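Local coordinates for protein glycogen synthase (Cyanobacterium sp. CLg1, PDB 6GNF) that belongs to the bacterial glycogen and starch synthases, two-domain glycosyltransferases, and is modelled here with bound adenosine-5'-diphosphate, at residues A365-A370 against D493-G498; M475-G480 against E485-Q490. One frame throughout, in Å; residues are numbered along the deposited sequence.

Contact 1 (A365-A370 against D493-G498)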
loop_
_atom_site.group_PDB
_atom_site.type_symbol
_atom_site.label_atom_id
_atom_site.label_comp_id
_atom_site.label_asym_id
_atom_site.label_seq_id
_atom_site.Cartn_x
_atom_site.Cartn_y
_atom_site.Cartn_z
ATOM N N ALA A 365 -13.376 8.636 3.021
ATOM C CA ALA A 365 -14.710 8.067 2.861
ATOM C C ALA A 365 -15.730 8.823 3.711
ATOM O O ALA A 365 -16.881 9.026 3.290
ATOM C CB ALA A 365 -14.706 6.590 3.224
ATOM N N ASP A 366 -15.307 9.271 4.892
ATOM C CA ASP A 366 -16.171 10.081 5.764
ATOM C C ASP A 366 -16.626 11.391 5.101
ATOM O O ASP A 366 -17.728 11.871 5.366
ATOM C CB ASP A 366 -15.507 10.342 7.132
ATOM C CG ASP A 366 -14.225 11.172 7.040
ATOM O OD1 ASP A 366 -13.410 10.978 6.103
ATOM O OD2 ASP A 366 -14.021 12.019 7.937
ATOM N N VAL A 367 -15.777 11.942 4.237
ATOM C CA VAL A 367 -16.094 13.148 3.469
ATOM C C VAL A 367 -17.218 12.880 2.468
ATOM O O VAL A 367 -18.145 13.696 2.321
ATOM C CB VAL A 367 -14.852 13.672 2.707
ATOM C CG1 VAL A 367 -15.213 14.839 1.799
ATOM C CG2 VAL A 367 -13.747 14.061 3.684
ATOM N N ILE A 368 -17.149 11.732 1.791
ATOM C CA ILE A 368 -18.152 11.386 0.778
ATOM C C ILE A 368 -19.522 11.236 1.428
ATOM O O ILE A 368 -20.506 11.801 0.950
ATOM C CB ILE A 368 -17.802 10.093 0.009
ATOM C CG1 ILE A 368 -16.453 10.230 -0.702
ATOM C CG2 ILE A 368 -18.880 9.781 -1.025
ATOM C CD1 ILE A 368 -15.958 8.946 -1.335
ATOM N N ILE A 369 -19.569 10.508 2.538
ATOM C CA ILE A 369 -20.815 10.292 3.265
ATOM C C ILE A 369 -21.394 11.613 3.776
ATOM O O ILE A 369 -22.591 11.858 3.642
ATOM C CB ILE A 369 -20.616 9.297 4.427
ATOM C CG1 ILE A 369 -20.374 7.893 3.866
ATOM C CG2 ILE A 369 -21.829 9.281 5.352
ATOM C CD1 ILE A 369 -19.784 6.923 4.867
ATOM N N ALA A 370 -20.539 12.464 4.336
ATOM C CA ALA A 370 -20.973 13.763 4.853
ATOM C C ALA A 370 -21.416 14.714 3.737
ATOM O O ALA A 370 -22.185 15.643 3.987
ATOM C CB ALA A 370 -19.869 14.403 5.680
ATOM N N ASP A 493 -16.661 20.503 0.784
ATOM C CA ASP A 493 -16.612 21.593 -0.186
ATOM C C ASP A 493 -15.417 21.440 -1.134
ATOM O O ASP A 493 -15.534 21.615 -2.345
ATOM C CB ASP A 493 -16.560 22.941 0.542
ATOM C CG ASP A 493 -17.835 23.230 1.355
ATOM O OD1 ASP A 493 -18.914 22.677 1.034
ATOM O OD2 ASP A 493 -17.771 24.022 2.317
ATOM N N ALA A 494 -14.271 21.046 -0.588
ATOM C CA ALA A 494 -13.060 20.850 -1.383
ATOM C C ALA A 494 -13.219 19.723 -2.414
ATOM O O ALA A 494 -12.741 19.836 -3.546
ATOM C CB ALA A 494 -11.881 20.574 -0.468
ATOM N N MET A 495 -13.898 18.649 -2.021
ATOM C CA MET A 495 -14.152 17.525 -2.922
ATOM C C MET A 495 -15.077 17.958 -4.051
ATOM O O MET A 495 -14.814 17.695 -5.217
ATOM C CB MET A 495 -14.778 16.354 -2.151
ATOM C CG MET A 495 -15.099 15.131 -3.002
ATOM S SD MET A 495 -15.867 13.801 -2.057
ATOM C CE MET A 495 -17.498 14.484 -1.780
ATOM N N ILE A 496 -16.154 18.641 -3.690
ATOM C CA ILE A 496 -17.179 19.045 -4.654
ATOM C C ILE A 496 -16.647 20.013 -5.717
ATOM O O ILE A 496 -17.088 19.975 -6.865
ATOM C CB ILE A 496 -18.408 19.627 -3.927
ATOM C CG1 ILE A 496 -19.142 18.495 -3.195
ATOM C CG2 ILE A 496 -19.353 20.318 -4.901
ATOM C CD1 ILE A 496 -20.090 18.962 -2.114
ATOM N N VAL A 497 -15.700 20.869 -5.345
ATOM C CA VAL A 497 -15.027 21.727 -6.320
ATOM C C VAL A 497 -14.422 20.884 -7.446
ATOM O O VAL A 497 -14.590 21.211 -8.626
ATOM C CB VAL A 497 -13.944 22.615 -5.653
ATOM C CG1 VAL A 497 -12.987 23.204 -6.685
ATOM C CG2 VAL A 497 -14.603 23.731 -4.853
ATOM N N GLY A 498 -13.741 19.799 -7.080
ATOM C CA GLY A 498 -13.160 18.891 -8.065
ATOM C C GLY A 498 -14.209 18.191 -8.905
ATOM O O GLY A 498 -14.071 18.091 -10.124
#
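Met495 reaches from helix 485-503 to the short helix 365-370 and meets two aliphatic side chains, Val367 and Ile368. The evidence for apolar packing is the set of separations at its sulphur: Met495 SD lies 3.9 Å from Ile368 CG1 and 4.0 Å from Val367 CG1, both at van der Waals range. The terminal methyl adds a looser touch on the backbone, Met495 CE standing 4.1 Å from Ile368 CA.

Orientation separates the two pairs. Val367 and Met495 run antiparallel alongside one another, each directed at the other's helix, whereas Ile368 lies roughly perpendicular to the methionine. Conformation explains the reach: the Met495 chain runs out straight, with chi1 179° placing CG anti to the backbone N and chi2 equally extended, then bends at chi3 (72°), which turns CE onto the first turn of the partner helix. Val367 meets the sulphur with CG1, the methyl that lies beside its own carbonyl carbon.

The helices belong to the C-terminal Rossmann-like domain of the GT-B fold, in which helices pack around a six-stranded parallel sheet. Ile368 shows this layering directly, since it also touches Val382, Ile384 and Phe355 on the adjacent strands 381-385 and 352-356, and its side chain is about 12 Å from the bound ADP.

The backbones keep their distance: the nearest CA pair, Val367 and Met495, is 8.0 Å apart, and the segments bury 131 Å² in all, both sides summed. Each touching residue is buried. Polar interactions lie around this apolar centre, with Asp366 OD1 in a salt bridge to Arg432 NH1 and Asp493 OD1 in another to Lys374 NZ.

Contact 2 (M475-G480 against E485-Q490)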
loop_
_atom_site.group_PDB
_atom_site.type_symbol
_atom_site.label_atom_id
_atom_site.label_comp_id
_atom_site.label_asym_id
_atom_site.label_seq_id
_atom_site.Cartn_x
_atom_site.Cartn_y
_atom_site.Cartn_z
ATOM N N MET A 475 -6.598 17.729 7.039
ATOM C CA MET A 475 -6.321 16.698 8.033
ATOM C C MET A 475 -6.913 17.096 9.378
ATOM O O MET A 475 -7.133 18.274 9.622
ATOM C CB MET A 475 -4.806 16.514 8.193
ATOM C CG MET A 475 -4.141 15.712 7.092
ATOM S SD MET A 475 -4.346 13.930 7.318
ATOM C CE MET A 475 -3.168 13.578 8.613
ATOM N N PRO A 476 -7.114 16.116 10.277
ATOM C CA PRO A 476 -7.470 16.453 11.661
ATOM C C PRO A 476 -6.374 17.305 12.308
ATOM O O PRO A 476 -5.206 17.133 11.962
ATOM C CB PRO A 476 -7.569 15.079 12.354
ATOM C CG PRO A 476 -7.611 14.061 11.261
ATOM C CD PRO A 476 -6.890 14.671 10.101
ATOM N N LYS A 477 -6.726 18.199 13.234
ATOM C CA LYS A 477 -5.718 19.082 13.851
ATOM C C LYS A 477 -4.591 18.322 14.552
ATOM O O LYS A 477 -3.478 18.837 14.640
ATOM C CB LYS A 477 -6.365 20.089 14.811
ATOM C CG LYS A 477 -7.095 21.199 14.074
ATOM C CD LYS A 477 -7.716 22.283 14.934
ATOM C CE LYS A 477 -6.750 23.373 15.364
ATOM N NZ LYS A 477 -6.027 24.083 14.275
ATOM N N ILE A 478 -4.889 17.135 15.087
ATOM C CA ILE A 478 -3.855 16.177 15.519
ATOM C C ILE A 478 -4.285 14.756 15.155
ATOM O O ILE A 478 -5.480 14.490 15.030
ATOM C CB ILE A 478 -3.579 16.234 17.038
ATOM C CG1 ILE A 478 -4.864 16.005 17.846
ATOM C CG2 ILE A 478 -2.931 17.562 17.418
ATOM C CD1 ILE A 478 -4.627 15.506 19.255
ATOM N N PRO A 479 -3.317 13.837 14.981
ATOM C CA PRO A 479 -3.700 12.443 14.721
ATOM C C PRO A 479 -4.500 11.858 15.881
ATOM O O PRO A 479 -4.482 12.422 16.983
ATOM C CB PRO A 479 -2.353 11.721 14.557
ATOM C CG PRO A 479 -1.346 12.613 15.196
ATOM C CD PRO A 479 -1.855 14.012 15.010
ATOM N N GLY A 480 -5.221 10.769 15.636
ATOM C CA GLY A 480 -6.060 10.154 16.664
ATOM C C GLY A 480 -7.370 10.892 16.845
ATOM O O GLY A 480 -8.437 10.288 16.724
ATOM N N GLU A 485 -16.394 18.521 12.898
ATOM C CA GLU A 485 -17.465 18.780 11.945
ATOM C C GLU A 485 -17.092 19.961 11.049
ATOM O O GLU A 485 -17.461 20.011 9.874
ATOM C CB GLU A 485 -18.779 19.058 12.690
ATOM C CG GLU A 485 -19.956 19.461 11.807
ATOM C CD GLU A 485 -20.228 18.477 10.682
ATOM O OE1 GLU A 485 -19.988 17.269 10.887
ATOM O OE2 GLU A 485 -20.689 18.911 9.605
ATOM N N GLU A 486 -16.374 20.913 11.631
ATOM C CA GLU A 486 -15.827 22.055 10.905
ATOM C C GLU A 486 -14.961 21.613 9.719
ATOM O O GLU A 486 -15.279 21.915 8.567
ATOM C CB GLU A 486 -15.024 22.930 11.887
ATOM C CG GLU A 486 -14.025 23.909 11.284
ATOM C CD GLU A 486 -14.689 25.038 10.534
ATOM O OE1 GLU A 486 -14.437 26.204 10.900
ATOM O OE2 GLU A 486 -15.452 24.762 9.587
ATOM N N LEU A 487 -13.869 20.916 10.015
ATOM C CA LEU A 487 -12.912 20.499 8.988
ATOM C C LEU A 487 -13.495 19.466 8.014
ATOM O O LEU A 487 -13.152 19.454 6.824
ATOM C CB LEU A 487 -11.636 19.950 9.634
ATOM C CG LEU A 487 -10.779 20.969 10.389
ATOM C CD1 LEU A 487 -9.650 20.271 11.135
ATOM C CD2 LEU A 487 -10.229 22.032 9.445
ATOM N N LEU A 488 -14.396 18.619 8.511
ATOM C CA LEU A 488 -15.116 17.666 7.667
ATOM C C LEU A 488 -15.874 18.389 6.561
ATOM O O LEU A 488 -15.877 17.947 5.408
ATOM C CB LEU A 488 -16.093 16.838 8.510
ATOM C CG LEU A 488 -16.878 15.717 7.819
ATOM C CD1 LEU A 488 -15.946 14.680 7.209
ATOM C CD2 LEU A 488 -17.828 15.058 8.806
ATOM N N GLN A 489 -16.509 19.504 6.909
ATOM C CA GLN A 489 -17.316 20.242 5.948
ATOM C C GLN A 489 -16.445 20.999 4.939
ATOM O O GLN A 489 -16.842 21.190 3.789
ATOM C CB GLN A 489 -18.283 21.188 6.672
ATOM C CG GLN A 489 -19.626 21.351 5.974
ATOM C CD GLN A 489 -20.336 20.028 5.726
ATOM O OE1 GLN A 489 -20.886 19.807 4.650
ATOM N NE2 GLN A 489 -20.301 19.133 6.710
ATOM N N GLN A 490 -15.240 21.382 5.345
ATOM C CA GLN A 490 -14.282 21.988 4.419
ATOM C C GLN A 490 -13.839 20.970 3.381
ATOM O O GLN A 490 -13.672 21.303 2.206
ATOM C CB GLN A 490 -13.054 22.502 5.162
ATOM C CG GLN A 490 -13.363 23.578 6.187
ATOM C CD GLN A 490 -12.134 24.343 6.625
ATOM O OE1 GLN A 490 -12.220 25.519 6.955
ATOM N NE2 GLN A 490 -10.981 23.682 6.629
#
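Leu487 carries this contact through one methyl, CD1, which is directed at the loop 475-480. Its nearest neighbour there is a backbone oxygen, with Met475 O at 3.6 Å from Leu487 CD1, a plain van der Waals approach. The same methyl meets the aliphatic part of a lysine, Lys477 CG lying 4.0 Å from Leu487 CD1, and brushes Pro476 at its CA.

The torsions account for this. Leu487 has chi1 -68° and an extended chi2, which carries CD1 to the far end of the side chain. Lys477 leaves the backbone with CG anti to its carbonyl carbon, and its chain is set square to the leucine's; bends at chi3 and chi4 follow, and it is the chain near the backbone that touches. A weak bond from Gln489 NE2 to Glu485 OE2 lies within the helix, away from the loop.

The contact lies at the surface and buries 98 Å², both sides summed. The loop follows strand 468-469 and leads to helix 485-503, whose first turn it meets through Leu487; Leu488 there touches helix 365-370, while Ile478 and Pro479 reach Phe233 of strand 233-234.

Contacts 1 and 2 have centres 13 Å apart and share helix 485-503, contact 2 using its first turn and contact 1 a later part. Along the chain, helix 365-370 comes first, then loop 475-480, then the shared helix, which nests contact 2 inside the loop closed by contact 1. They touch directly through Leu488: its CD1 is 3.4 Å from Asp366 OD2, and its CD2 lies 3.8 Å from Ala370 CB. The centre of each contact is about 23 Å from the centre of the chain, on the same side. Helix 485-503 therefore joins a buried helix-helix contact beside the C-terminal sheet to a surface loop of the same chain.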